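Sso-CP2 metallo-carboxypetidase (Sulfolobus solfataricus, PDB 4MMO) probably acts as a zinc-dependent carboxypeptidase of the M20 family, hydrolysing peptide bonds at the C-terminal end of its substrates. Local coordinates at residues A43-T48 against P52-E57; E33-L38 against V129-E134; R242-K247 against V373-A378. One frame throughout, in Å; residues are numbered along the deposited sequence.

Interaction 1. Residues A43-T48 against P52-E57; sequences ANLEKT and PVVYAE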
loop_
_atom_site.group_PDB
_atom_site.type_symbol
_atom_site.label_atom_id
_atom_site.label_comp_id
_atom_site.label_asym_id
_atom_site.label_seq_id
_atom_site.Cartn_x
_atom_site.Cartn_y
_atom_site.Cartn_z
ATOM N N ALA A 43 9.427 -30.839 33.258
ATOM C CA ALA A 43 8.931 -29.742 32.429
ATOM C C ALA A 43 7.762 -30.237 31.584
ATOM O O ALA A 43 7.740 -31.397 31.167
ATOM C CB ALA A 43 10.037 -29.209 31.542
ATOM N N ASN A 44 6.805 -29.349 31.320
ATOM C CA ASN A 44 5.576 -29.723 30.627
ATOM C C ASN A 44 5.289 -28.863 29.403
ATOM O O ASN A 44 5.360 -27.636 29.465
ATOM C CB ASN A 44 4.390 -29.630 31.588
ATOM C CG ASN A 44 4.601 -30.441 32.851
ATOM O OD1 ASN A 44 4.438 -31.660 32.850
ATOM N ND2 ASN A 44 4.961 -29.765 33.939
ATOM N N LEU A 45 4.975 -29.518 28.288
ATOM C CA LEU A 45 4.367 -28.842 27.151
ATOM C C LEU A 45 2.881 -28.737 27.425
ATOM O O LEU A 45 2.182 -29.750 27.498
ATOM C CB LEU A 45 4.581 -29.617 25.851
ATOM C CG LEU A 45 5.919 -29.492 25.126
ATOM C CD1 LEU A 45 5.876 -30.305 23.849
ATOM C CD2 LEU A 45 6.247 -28.046 24.815
ATOM N N GLU A 46 2.404 -27.509 27.585
ATOM C CA GLU A 46 0.997 -27.263 27.859
ATOM C C GLU A 46 0.334 -26.655 26.635
ATOM O O GLU A 46 0.873 -25.742 26.006
ATOM C CB GLU A 46 0.850 -26.375 29.091
ATOM C CG GLU A 46 1.202 -27.119 30.372
ATOM C CD GLU A 46 1.312 -26.218 31.577
ATOM O OE1 GLU A 46 1.487 -24.997 31.398
ATOM O OE2 GLU A 46 1.226 -26.736 32.709
ATOM N N LYS A 47 -0.832 -27.189 26.295
ATOM C CA LYS A 47 -1.511 -26.829 25.061
ATOM C C LYS A 47 -2.258 -25.511 25.191
ATOM O O LYS A 47 -2.738 -25.153 26.268
ATOM C CB LYS A 47 -2.487 -27.937 24.659
ATOM N N THR A 48 -2.335 -24.789 24.080
ATOM C CA THR A 48 -3.149 -23.589 23.984
ATOM C C THR A 48 -3.892 -23.664 22.662
ATOM O O THR A 48 -3.690 -24.598 21.887
ATOM C CB THR A 48 -2.293 -22.307 24.019
ATOM O OG1 THR A 48 -1.475 -22.238 22.843
ATOM C CG2 THR A 48 -1.404 -22.284 25.256
ATOM N N PRO A 52 2.334 -24.043 21.678
ATOM C CA PRO A 52 2.337 -24.557 23.050
ATOM C C PRO A 52 3.225 -23.748 23.988
ATOM O O PRO A 52 4.094 -23.000 23.540
ATOM C CB PRO A 52 2.904 -25.965 22.883
ATOM C CG PRO A 52 3.845 -25.837 21.742
ATOM C CD PRO A 52 3.244 -24.809 20.809
ATOM N N VAL A 53 2.994 -23.919 25.285
ATOM C CA VAL A 53 3.762 -23.246 26.322
ATOM C C VAL A 53 4.593 -24.273 27.083
ATOM O O VAL A 53 4.092 -25.339 27.446
ATOM C CB VAL A 53 2.815 -22.505 27.301
ATOM C CG1 VAL A 53 3.521 -22.133 28.593
ATOM C CG2 VAL A 53 2.242 -21.263 26.642
ATOM N N VAL A 54 5.862 -23.954 27.318
ATOM C CA VAL A 54 6.707 -24.788 28.164
ATOM C C VAL A 54 6.671 -24.253 29.588
ATOM O O VAL A 54 6.955 -23.079 29.825
ATOM C CB VAL A 54 8.166 -24.808 27.687
ATOM C CG1 VAL A 54 8.975 -25.799 28.519
ATOM C CG2 VAL A 54 8.244 -25.163 26.214
ATOM N N TYR A 55 6.322 -25.125 30.527
ATOM C CA TYR A 55 6.230 -24.758 31.928
ATOM C C TYR A 55 7.063 -25.695 32.789
ATOM O O TYR A 55 7.172 -26.885 32.499
ATOM C CB TYR A 55 4.775 -24.781 32.400
ATOM C CG TYR A 55 4.628 -24.492 33.873
ATOM C CD1 TYR A 55 4.666 -23.188 34.350
ATOM C CD2 TYR A 55 4.463 -25.520 34.792
ATOM C CE1 TYR A 55 4.535 -22.915 35.696
ATOM C CE2 TYR A 55 4.331 -25.256 36.143
ATOM C CZ TYR A 55 4.371 -23.950 36.590
ATOM O OH TYR A 55 4.243 -23.672 37.935
ATOM N N ALA A 56 7.652 -25.146 33.849
ATOM C CA ALA A 56 8.395 -25.945 34.815
ATOM C C ALA A 56 8.484 -25.205 36.139
ATOM O O ALA A 56 8.504 -23.973 36.174
ATOM C CB ALA A 56 9.788 -26.262 34.292
ATOM N N GLU A 57 8.528 -25.969 37.222
ATOM C CA GLU A 57 8.679 -25.406 38.552
ATOM C C GLU A 57 9.923 -25.981 39.206
ATOM O O GLU A 57 10.135 -27.192 39.199
ATOM C CB GLU A 57 7.448 -25.706 39.409
ATOM C CG GLU A 57 7.537 -25.135 40.817
ATOM C CD GLU A 57 6.245 -25.289 41.593
ATOM O OE1 GLU A 57 5.347 -26.015 41.121
ATOM O OE2 GLU A 57 6.130 -24.682 42.677
#

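Interaction 2. Residues E33-L38 against V129-E134; sequences ETVEKL and VKLLYE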
loop_
_atom_site.group_PDB
_atom_site.type_symbol
_atom_site.label_atom_id
_atom_site.label_comp_id
_atom_site.label_asym_id
_atom_site.label_seq_id
_atom_site.Cartn_x
_atom_site.Cartn_y
_atom_site.Cartn_z
ATOM N N GLU A 33 12.694 -30.630 26.866
ATOM C CA GLU A 33 13.679 -31.664 27.166
ATOM C C GLU A 33 14.931 -31.061 27.781
ATOM O O GLU A 33 15.500 -31.608 28.722
ATOM C CB GLU A 33 14.046 -32.429 25.892
ATOM C CG GLU A 33 12.929 -33.319 25.365
ATOM C CD GLU A 33 13.164 -33.770 23.934
ATOM O OE1 GLU A 33 14.318 -33.693 23.460
ATOM O OE2 GLU A 33 12.189 -34.198 23.280
ATOM N N THR A 34 15.353 -29.928 27.235
ATOM C CA THR A 34 16.548 -29.248 27.697
ATOM C C THR A 34 16.383 -28.755 29.138
ATOM O O THR A 34 17.313 -28.838 29.938
ATOM C CB THR A 34 16.876 -28.066 26.779
ATOM O OG1 THR A 34 17.023 -28.540 25.433
ATOM C CG2 THR A 34 18.157 -27.374 27.216
ATOM N N VAL A 35 15.200 -28.243 29.465
ATOM C CA VAL A 35 14.927 -27.774 30.820
ATOM C C VAL A 35 15.078 -28.926 31.806
ATOM O O VAL A 35 15.721 -28.779 32.846
ATOM C CB VAL A 35 13.512 -27.153 30.933
ATOM C CG1 VAL A 35 13.098 -26.967 32.392
ATOM C CG2 VAL A 35 13.462 -25.818 30.209
ATOM N N GLU A 36 14.490 -30.070 31.471
ATOM C CA GLU A 36 14.561 -31.252 32.321
ATOM C C GLU A 36 16.000 -31.725 32.480
ATOM O O GLU A 36 16.424 -32.095 33.573
ATOM C CB GLU A 36 13.707 -32.377 31.736
ATOM C CG GLU A 36 12.224 -32.051 31.687
ATOM C CD GLU A 36 11.390 -33.179 31.122
ATOM O OE1 GLU A 36 11.854 -33.850 30.178
ATOM O OE2 GLU A 36 10.268 -33.395 31.624
ATOM N N LYS A 37 16.747 -31.712 31.382
ATOM C CA LYS A 37 18.142 -32.130 31.396
ATOM C C LYS A 37 18.966 -31.247 32.325
ATOM O O LYS A 37 19.688 -31.743 33.191
ATOM C CB LYS A 37 18.718 -32.070 29.979
ATOM C CG LYS A 37 20.193 -32.438 29.867
ATOM C CD LYS A 37 20.770 -31.952 28.548
ATOM C CE LYS A 37 22.266 -32.199 28.466
ATOM N NZ LYS A 37 22.590 -33.645 28.334
ATOM N N LEU A 38 18.853 -29.937 32.138
ATOM C CA LEU A 38 19.711 -28.985 32.835
ATOM C C LEU A 38 19.365 -28.825 34.314
ATOM O O LEU A 38 20.261 -28.750 35.148
ATOM C CB LEU A 38 19.662 -27.622 32.139
ATOM C CG LEU A 38 20.209 -27.581 30.709
ATOM C CD1 LEU A 38 19.986 -26.210 30.090
ATOM C CD2 LEU A 38 21.685 -27.941 30.675
ATOM N N VAL A 129 11.425 -21.033 41.657
ATOM C CA VAL A 129 11.368 -20.500 40.303
ATOM C C VAL A 129 10.334 -21.241 39.469
ATOM O O VAL A 129 10.341 -22.471 39.388
ATOM C CB VAL A 129 12.745 -20.579 39.617
ATOM C CG1 VAL A 129 12.660 -20.143 38.154
ATOM C CG2 VAL A 129 13.737 -19.713 40.363
ATOM N N LYS A 130 9.442 -20.470 38.861
ATOM C CA LYS A 130 8.485 -20.991 37.897
ATOM C C LYS A 130 8.835 -20.420 36.534
ATOM O O LYS A 130 9.027 -19.209 36.394
ATOM C CB LYS A 130 7.068 -20.596 38.292
ATOM C CG LYS A 130 6.623 -21.198 39.606
ATOM C CD LYS A 130 5.224 -20.755 39.974
ATOM C CE LYS A 130 4.704 -21.527 41.172
ATOM N NZ LYS A 130 3.334 -21.093 41.550
ATOM N N LEU A 131 8.937 -21.301 35.542
ATOM C CA LEU A 131 9.323 -20.917 34.189
ATOM C C LEU A 131 8.123 -20.963 33.257
ATOM O O LEU A 131 7.359 -21.928 33.266
ATOM C CB LEU A 131 10.398 -21.861 33.654
ATOM C CG LEU A 131 11.697 -21.992 34.448
ATOM C CD1 LEU A 131 12.588 -23.024 33.773
ATOM C CD2 LEU A 131 12.415 -20.653 34.571
ATOM N N LEU A 132 7.962 -19.918 32.454
ATOM C CA LEU A 132 6.875 -19.861 31.485
ATOM C C LEU A 132 7.388 -19.345 30.152
ATOM O O LEU A 132 7.599 -18.144 29.979
ATOM C CB LEU A 132 5.739 -18.970 31.995
ATOM C CG LEU A 132 4.421 -19.075 31.223
ATOM C CD1 LEU A 132 3.832 -20.455 31.382
ATOM C CD2 LEU A 132 3.421 -18.030 31.690
ATOM N N TYR A 133 7.593 -20.271 29.219
ATOM C CA TYR A 133 8.089 -19.946 27.890
ATOM C C TYR A 133 6.985 -20.103 26.844
ATOM O O TYR A 133 6.499 -21.214 26.621
ATOM C CB TYR A 133 9.253 -20.865 27.531
ATOM C CG TYR A 133 10.395 -20.853 28.522
ATOM C CD1 TYR A 133 10.736 -19.694 29.210
ATOM C CD2 TYR A 133 11.140 -21.999 28.761
ATOM C CE1 TYR A 133 11.787 -19.680 30.106
ATOM C CE2 TYR A 133 12.188 -21.998 29.653
ATOM C CZ TYR A 133 12.509 -20.833 30.326
ATOM O OH TYR A 133 13.554 -20.828 31.220
ATOM N N GLU A 134 6.594 -18.998 26.208
ATOM C CA GLU A 134 5.571 -19.036 25.161
ATOM C C GLU A 134 6.197 -19.006 23.768
ATOM O O GLU A 134 7.392 -18.737 23.617
ATOM C CB GLU A 134 4.575 -17.880 25.311
ATOM C CG GLU A 134 5.107 -16.498 24.906
ATOM C CD GLU A 134 4.010 -15.573 24.397
ATOM O OE1 GLU A 134 3.092 -16.054 23.698
ATOM O OE2 GLU A 134 4.065 -14.360 24.696
#

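Interaction 3. Residues R242-K247 against V373-A378; sequences RELIKK and VIPNSA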
loop_
_atom_site.group_PDB
_atom_site.type_symbol
_atom_site.label_atom_id
_atom_site.label_comp_id
_atom_site.label_asym_id
_atom_site.label_seq_id
_atom_site.Cartn_x
_atom_site.Cartn_y
_atom_site.Cartn_z
ATOM N N ARG A 242 8.906 11.119 36.064
ATOM C CA ARG A 242 9.436 12.304 35.394
ATOM C C ARG A 242 10.947 12.395 35.582
ATOM O O ARG A 242 11.669 12.839 34.687
ATOM C CB ARG A 242 8.769 13.577 35.923
ATOM C CG ARG A 242 7.353 13.791 35.416
ATOM C CD ARG A 242 6.869 15.213 35.677
ATOM N NE ARG A 242 6.547 15.448 37.085
ATOM C CZ ARG A 242 5.354 15.228 37.636
ATOM N NH1 ARG A 242 4.348 14.757 36.910
ATOM N NH2 ARG A 242 5.167 15.478 38.925
ATOM N N GLU A 243 11.418 11.971 36.750
ATOM C CA GLU A 243 12.844 11.973 37.049
ATOM C C GLU A 243 13.602 11.005 36.142
ATOM O O GLU A 243 14.635 11.356 35.575
ATOM C CB GLU A 243 13.077 11.600 38.515
ATOM N N LEU A 244 13.084 9.787 36.008
ATOM C CA LEU A 244 13.735 8.767 35.191
ATOM C C LEU A 244 13.825 9.203 33.733
ATOM O O LEU A 244 14.822 8.942 33.057
ATOM C CB LEU A 244 12.995 7.432 35.306
ATOM C CG LEU A 244 12.981 6.798 36.702
ATOM C CD1 LEU A 244 12.092 5.565 36.725
ATOM C CD2 LEU A 244 14.387 6.440 37.160
ATOM N N ILE A 245 12.789 9.881 33.251
ATOM C CA ILE A 245 12.783 10.375 31.880
ATOM C C ILE A 245 13.881 11.417 31.695
ATOM O O ILE A 245 14.511 11.490 30.637
ATOM C CB ILE A 245 11.406 10.963 31.502
ATOM C CG1 ILE A 245 10.372 9.837 31.416
ATOM C CG2 ILE A 245 11.474 11.707 30.168
ATOM C CD1 ILE A 245 8.946 10.312 31.281
ATOM N N LYS A 246 14.111 12.216 32.734
ATOM C CA LYS A 246 15.149 13.241 32.703
ATOM C C LYS A 246 16.540 12.616 32.622
ATOM O O LYS A 246 17.441 13.169 31.996
ATOM C CB LYS A 246 15.051 14.133 33.942
ATOM N N LYS A 247 16.706 11.458 33.253
ATOM C CA LYS A 247 17.993 10.770 33.271
ATOM C C LYS A 247 18.212 9.906 32.030
ATOM O O LYS A 247 19.336 9.494 31.752
ATOM C CB LYS A 247 18.105 9.891 34.519
ATOM C CG LYS A 247 18.078 10.657 35.831
ATOM C CD LYS A 247 18.029 9.705 37.016
ATOM C CE LYS A 247 17.673 10.425 38.306
ATOM N NZ LYS A 247 16.519 9.780 38.994
ATOM N N VAL A 373 17.591 3.034 34.056
ATOM C CA VAL A 373 16.258 2.635 34.487
ATOM C C VAL A 373 15.223 3.517 33.804
ATOM O O VAL A 373 15.248 4.738 33.965
ATOM C CB VAL A 373 16.108 2.794 36.021
ATOM C CG1 VAL A 373 14.777 2.227 36.508
ATOM C CG2 VAL A 373 17.261 2.119 36.745
ATOM N N ILE A 374 14.323 2.908 33.033
ATOM C CA ILE A 374 13.233 3.652 32.400
ATOM C C ILE A 374 11.881 3.116 32.869
ATOM O O ILE A 374 11.757 1.932 33.185
ATOM C CB ILE A 374 13.328 3.615 30.866
ATOM C CG1 ILE A 374 13.417 2.172 30.364
ATOM C CG2 ILE A 374 14.535 4.415 30.409
ATOM C CD1 ILE A 374 13.330 2.045 28.853
ATOM N N PRO A 375 10.864 3.989 32.931
ATOM C CA PRO A 375 9.571 3.585 33.496
ATOM C C PRO A 375 8.809 2.598 32.610
ATOM O O PRO A 375 7.942 1.876 33.105
ATOM C CB PRO A 375 8.812 4.909 33.610
ATOM C CG PRO A 375 9.407 5.779 32.561
ATOM C CD PRO A 375 10.850 5.387 32.462
ATOM N N ASN A 376 9.129 2.576 31.320
ATOM C CA ASN A 376 8.529 1.628 30.384
ATOM C C ASN A 376 9.240 1.685 29.046
ATOM O O ASN A 376 9.887 2.680 28.725
ATOM C CB ASN A 376 7.041 1.920 30.179
ATOM C CG ASN A 376 6.795 3.296 29.587
ATOM O OD1 ASN A 376 6.649 4.279 30.314
ATOM N ND2 ASN A 376 6.742 3.370 28.261
ATOM N N SER A 377 9.122 0.614 28.267
ATOM C CA SER A 377 9.697 0.577 26.930
ATOM C C SER A 377 8.784 1.307 25.954
ATOM O O SER A 377 7.602 1.514 26.229
ATOM C CB SER A 377 9.894 -0.869 26.476
ATOM O OG SER A 377 8.677 -1.593 26.550
ATOM N N ALA A 378 9.342 1.706 24.817
ATOM C CA ALA A 378 8.553 2.327 23.763
ATOM C C ALA A 378 7.684 1.265 23.101
ATOM O O ALA A 378 6.641 1.568 22.523
ATOM C CB ALA A 378 9.467 2.979 22.740
HETATM O O HOH W 1 16.375 6.831 33.061
#

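Interaction 1. Residues A43-T48 against P52-E57
Tyr55, Glu46 and Val53 bury the most surface where the two strands of this antiparallel beta hairpin meet, and all three side chains lie on the same face of the sheet. Glu46 and Val53 form a hydrogen-bonded pair: Glu46 N reaches Val53 O at 2.8 Å in an almost straight bond, and Val53 N returns to Glu46 O at 2.9 Å. Asn44 and Tyr55 make the next such pair. The Glu46 carboxylate reaches diagonally to Tyr55, its OE1 3.4 Å from Tyr55 CB. Its plane is 7° from that of the ring, and OE2 forms a salt bridge with Lys154. The ring reaches this position with its CG anti to the Tyr55 backbone N (chi1 176°). Replacing Glu46 by alanine removes the carboxylate, which would probably leave the Lys154 charge without its mate and Tyr55 CB without this contact. Past the strand end, Thr48 CG2 meets Val53 CG2 at 4.0 Å. On the reverse face Leu45 CD2 touches Val54 CG2 at 3.8 Å. Helix 24-39 covers that face through Leu45 and Pro52, helix 144-149 lies over the Val53 and Tyr55 face through Tyr147, and strand 128-134 continues the sheet beyond strand 53-58.

Interaction 2. Residues E33-L38 against V129-E134
Lys130 NZ, gripped by the backbone carbonyl oxygens of Lys154 and Lys156, lies on the face of the sheet opposite to the one where its neighbours Leu131 and Tyr133 meet Val35 of helix 24-39. The atoms that meet across the contact are all carbon. Val35 turns its CB toward the strand and divides its two methyls between two partners. CG1, anti to the Val35 backbone N (chi1 167°), comes to 4.2 Å from Leu131 CD1. The other branch, CG2, meets Tyr133 CE2 at 4.1 Å, approaching the ring at its edge and close to its plane, so the methyl does not lie over the aromatic face. The backbones stay well apart, with 9.5 Å between Val35 CA and Leu131 CA, and the side chains bridge the interval. Val35 also rests on Ala56 of the adjoining strand, while Leu131 packs on Ile68 and Tyr133 on Asn70 and on Leu113 of helix 102-121. A helix thus lies against a beta sheet, and all three residues that meet are buried. Tyr133 stands about 6 Å, side chain to side chain, from the zinc ligand His71. With no hydrogen bond or charge pair between helix and strand, the contact depends on van der Waals packing and the burial of apolar surface: aliphatic carbon and the carbon edge of a ring join helix 24-39 to the sheet that carries His71.

Interaction 3. Residues R242-K247 against V373-A378
Leu244, in the last turn of helix 239-247, comes up beside the end of strand 372-374 and the loop that follows it, with its CA 5.8 Å from that of Ile374. Its side chain carries most of the contact. CB faces Pro375 CD at 4.1 Å. With CG anti to the Leu244 carbonyl carbon (chi1 -63°), the branch crosses Val373 at a slant, and Leu244 CD2 lies 3.7 Å from Val373 O and 4.2 Å from Val373 CB. Pro375 directs its CB toward the helix, and its ring is also met by Ile245, whose CG1 is 4.3 Å from Pro375 CG. Ile245 also touches Ala273 and Thr278 of helix 269-278. A water lies between the two backbones, 2.6 Å from Leu244 O; its 2.5 Å separation from Val373 O is doubtfully short. Leu244 O also receives a weak bond from Lys247 N at the helix end. Beyond the proline, Asn376 ND2 bonds Ser377 O at 2.9 Å, with an N-H...O angle of 154°. The donor sits well above that carbonyl plane, 51° out of it. The same amide is fixed by Leu277 O at ND2 and by Arg348 NE at OD1, which should hold its rotation. Ile374 pairs through its backbone with Ile175 and Leu177, which places the strand met by the helix in a small parallel sheet. Aliphatic side chains meet each other and one backbone carbonyl, without a direct hydrogen bond, and packing carries the direct contact; the water, if correctly placed, would bridge two acceptors that cannot bond each other.

Overall arrangement
From the N terminus, helix 24-39 leads into strand 43-46, and interaction 1 closes a hairpin whose strands, 43-46 and 53-58, are joined by residues 47-52. Interaction 2 closes a much longer loop, from the helix to strand 128-134, and encloses interaction 1 along the chain. The two touch in space: strands 53-58 and 128-134 are neighbours in the mixed sheet, and the helix packs on one side of it. Interaction 3 follows in series, bringing residues 242-247 to 373-378 across 125 residues. It ties helix 239-247 to the small parallel sheet of strands 174-176 and 372-374, its centre about 34 Å from that of interaction 1 and about 32 Å from that of interaction 2.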